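Local coordinates for exodeoxyribonuclease III (Archaeoglobus fulgidus, PDB 2VOA), which is an AP endonuclease of the ExoIII family that probably cleaves DNA at abasic sites, using magnesium or manganese ions, at residues L91-I96 with Y128-K133. The protein carries 1 engineered substitution. Numbering follows the deposited sequence.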
loop_
_atom_site.group_PDB
_atom_site.type_symbol
_atom_site.label_atom_id
_atom_site.label_comp_id
_atom_site.label_asym_id
_atom_site.label_seq_id
_atom_site.Cartn_x
_atom_site.Cartn_y
_atom_site.Cartn_z
ATOM N N LEU A 91 -2.950 2.517 -27.294
ATOM C CA LEU A 91 -3.232 1.496 -28.299
ATOM C C LEU A 91 -1.951 0.743 -28.562
ATOM O O LEU A 91 -0.935 1.354 -28.893
ATOM C CB LEU A 91 -3.751 2.132 -29.601
ATOM C CG LEU A 91 -4.240 1.240 -30.756
ATOM C CD1 LEU A 91 -5.087 2.034 -31.724
ATOM C CD2 LEU A 91 -3.094 0.535 -31.565
ATOM N N ILE A 92 -2.025 -0.573 -28.413
ATOM C CA ILE A 92 -0.902 -1.445 -28.759
ATOM C C ILE A 92 -1.455 -2.585 -29.592
ATOM O O ILE A 92 -2.536 -3.133 -29.283
ATOM C CB ILE A 92 -0.121 -1.932 -27.486
ATOM C CG1 ILE A 92 1.176 -2.673 -27.868
ATOM C CG2 ILE A 92 -1.018 -2.761 -26.534
ATOM C CD1 ILE A 92 2.021 -3.089 -26.671
ATOM N N ARG A 93 -0.735 -2.916 -30.663
ATOM C CA ARG A 93 -1.186 -3.925 -31.607
ATOM C C ARG A 93 -0.061 -4.891 -31.943
ATOM O O ARG A 93 1.070 -4.480 -32.057
ATOM C CB ARG A 93 -1.656 -3.245 -32.874
ATOM C CG ARG A 93 -2.105 -4.199 -33.977
ATOM C CD ARG A 93 -2.846 -3.419 -35.001
ATOM N NE ARG A 93 -3.652 -4.247 -35.893
ATOM C CZ ARG A 93 -4.335 -3.739 -36.911
ATOM N NH1 ARG A 93 -4.312 -2.424 -37.119
ATOM N NH2 ARG A 93 -5.049 -4.523 -37.705
ATOM N N ALA A 94 -0.393 -6.164 -32.098
ATOM C CA ALA A 94 0.606 -7.184 -32.400
ATOM C C ALA A 94 -0.056 -8.368 -33.061
ATOM O O ALA A 94 -1.238 -8.612 -32.850
ATOM C CB ALA A 94 1.328 -7.627 -31.122
ATOM N N LYS A 95 0.713 -9.110 -33.858
ATOM C CA LYS A 95 0.281 -10.418 -34.301
ATOM C C LYS A 95 0.820 -11.428 -33.275
ATOM O O LYS A 95 2.046 -11.530 -33.062
ATOM C CB LYS A 95 0.860 -10.716 -35.690
ATOM C CG LYS A 95 0.271 -11.961 -36.371
ATOM C CD LYS A 95 1.060 -12.251 -37.633
ATOM C CE LYS A 95 0.486 -13.406 -38.438
ATOM N NZ LYS A 95 -0.961 -13.202 -38.704
ATOM N N ILE A 96 -0.092 -12.149 -32.628
ATOM C CA ILE A 96 0.274 -13.092 -31.560
ATOM C C ILE A 96 -0.386 -14.431 -31.836
ATOM O O ILE A 96 -1.624 -14.498 -31.913
ATOM C CB ILE A 96 -0.180 -12.573 -30.173
ATOM C CG1 ILE A 96 0.461 -11.205 -29.914
ATOM C CG2 ILE A 96 0.195 -13.548 -29.074
ATOM C CD1 ILE A 96 -0.065 -10.467 -28.699
ATOM N N TYR A 128 -12.354 4.183 -35.854
ATOM C CA TYR A 128 -13.142 3.640 -36.969
ATOM C C TYR A 128 -12.336 3.563 -38.273
ATOM O O TYR A 128 -12.223 2.501 -38.890
ATOM C CB TYR A 128 -14.419 4.492 -37.185
ATOM C CG TYR A 128 -15.205 4.080 -38.419
ATOM C CD1 TYR A 128 -15.033 4.751 -39.636
ATOM C CD2 TYR A 128 -16.099 3.002 -38.372
ATOM C CE1 TYR A 128 -15.754 4.364 -40.774
ATOM C CE2 TYR A 128 -16.823 2.604 -39.504
ATOM C CZ TYR A 128 -16.630 3.291 -40.701
ATOM O OH TYR A 128 -17.323 2.932 -41.832
ATOM N N HIS A 129 -11.744 4.683 -38.671
ATOM C CA HIS A 129 -11.006 4.721 -39.933
ATOM C C HIS A 129 -9.751 3.853 -39.875
ATOM O O HIS A 129 -9.406 3.180 -40.859
ATOM C CB HIS A 129 -10.747 6.169 -40.330
ATOM C CG HIS A 129 -12.005 6.891 -40.690
ATOM N ND1 HIS A 129 -12.744 6.567 -41.811
ATOM C CD2 HIS A 129 -12.686 7.878 -40.060
ATOM C CE1 HIS A 129 -13.810 7.347 -41.872
ATOM N NE2 HIS A 129 -13.804 8.146 -40.819
ATOM N N TYR A 130 -9.121 3.824 -38.704
ATOM C CA TYR A 130 -7.919 3.016 -38.487
ATOM C C TYR A 130 -8.207 1.520 -38.672
ATOM O O TYR A 130 -7.482 0.819 -39.407
ATOM C CB TYR A 130 -7.304 3.339 -37.120
ATOM C CG TYR A 130 -6.169 2.427 -36.694
ATOM C CD1 TYR A 130 -4.866 2.609 -37.162
ATOM C CD2 TYR A 130 -6.409 1.373 -35.807
ATOM C CE1 TYR A 130 -3.816 1.745 -36.743
ATOM C CE2 TYR A 130 -5.383 0.519 -35.401
ATOM C CZ TYR A 130 -4.102 0.720 -35.856
ATOM O OH TYR A 130 -3.092 -0.136 -35.445
ATOM N N LEU A 131 -9.275 1.039 -38.038
ATOM C CA LEU A 131 -9.651 -0.380 -38.138
ATOM C C LEU A 131 -10.234 -0.737 -39.499
ATOM O O LEU A 131 -9.953 -1.806 -40.024
ATOM C CB LEU A 131 -10.625 -0.746 -37.035
ATOM C CG LEU A 131 -10.003 -0.592 -35.638
ATOM C CD1 LEU A 131 -11.111 -0.741 -34.604
ATOM C CD2 LEU A 131 -8.832 -1.558 -35.381
ATOM N N GLN A 132 -11.034 0.158 -40.079
ATOM C CA GLN A 132 -11.542 -0.048 -41.439
ATOM C C GLN A 132 -10.387 -0.247 -42.434
ATOM O O GLN A 132 -10.478 -1.069 -43.364
ATOM C CB GLN A 132 -12.394 1.152 -41.867
ATOM C CG GLN A 132 -13.058 0.991 -43.212
ATOM C CD GLN A 132 -13.868 2.207 -43.592
ATOM O OE1 GLN A 132 -13.391 3.351 -43.503
ATOM N NE2 GLN A 132 -15.093 1.973 -44.050
ATOM N N LYS A 133 -9.303 0.503 -42.232
ATOM C CA LYS A 133 -8.160 0.512 -43.140
ATOM C C LYS A 133 -7.260 -0.712 -42.967
ATOM O O LYS A 133 -6.682 -1.211 -43.944
ATOM C CB LYS A 133 -7.366 1.814 -42.935
ATOM C CG LYS A 133 -5.960 1.831 -43.482
ATOM C CD LYS A 133 -5.348 3.207 -43.313
ATOM C CE LYS A 133 -3.877 3.106 -42.965
ATOM N NZ LYS A 133 -3.282 4.462 -42.759
#
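Tyr-130 of helix 115-134 meets Leu-91 and Arg-93 of strand 91-96 in a small, largely buried helix-on-sheet contact, part of the outer layer of the four-layered alpha/beta sandwich of the DNase I-like fold. The residues lie on the side of their sheet turned from the partner sheet: Ile-92, between them in sequence, points the other way and packs on Val-66 and Ile-68 of strand 63-70. Backbones stay well apart, Leu-91 CA lying 11.3 Å from Tyr-130 CA, and only 161 Å² is buried, so long side chains span the gap. Tyr-130 and Arg-93 share the reach: with CG anti to the backbone N (chi1 172°), the Tyr-130 ring projects from the helix toward the strand and puts OH between the two strand side chains. Arg-93, its chain extended from CG to NE, runs counter to the tyrosine and alongside its outer end. Its NH1 donates to Tyr-130 OH at 3.1 Å, with an N-H...O angle of 162°; the hydroxyl sits at the edge of the guanidinium, almost in its plane, while guanidinium and ring planes are 68° apart. The same NH1 also bonds Thr-134 OG1, and NH2 forms a salt bridge with Asp-100, so the guanidinium joins the C-terminal end of helix 115-134 to strand 99-105, next to its own strand in the sheet. A leucine in place of Arg-93 would probably leave Asp-100 without its charge partner and Tyr-130 OH without this donor. On the apolar side, Leu-91, also touching Leu-81 and Thr-104, sets CD1 against the ring, 4.0 Å from Tyr-130 CE2, and CD2 against the hydroxyl, 3.9 Å from Tyr-130 OH.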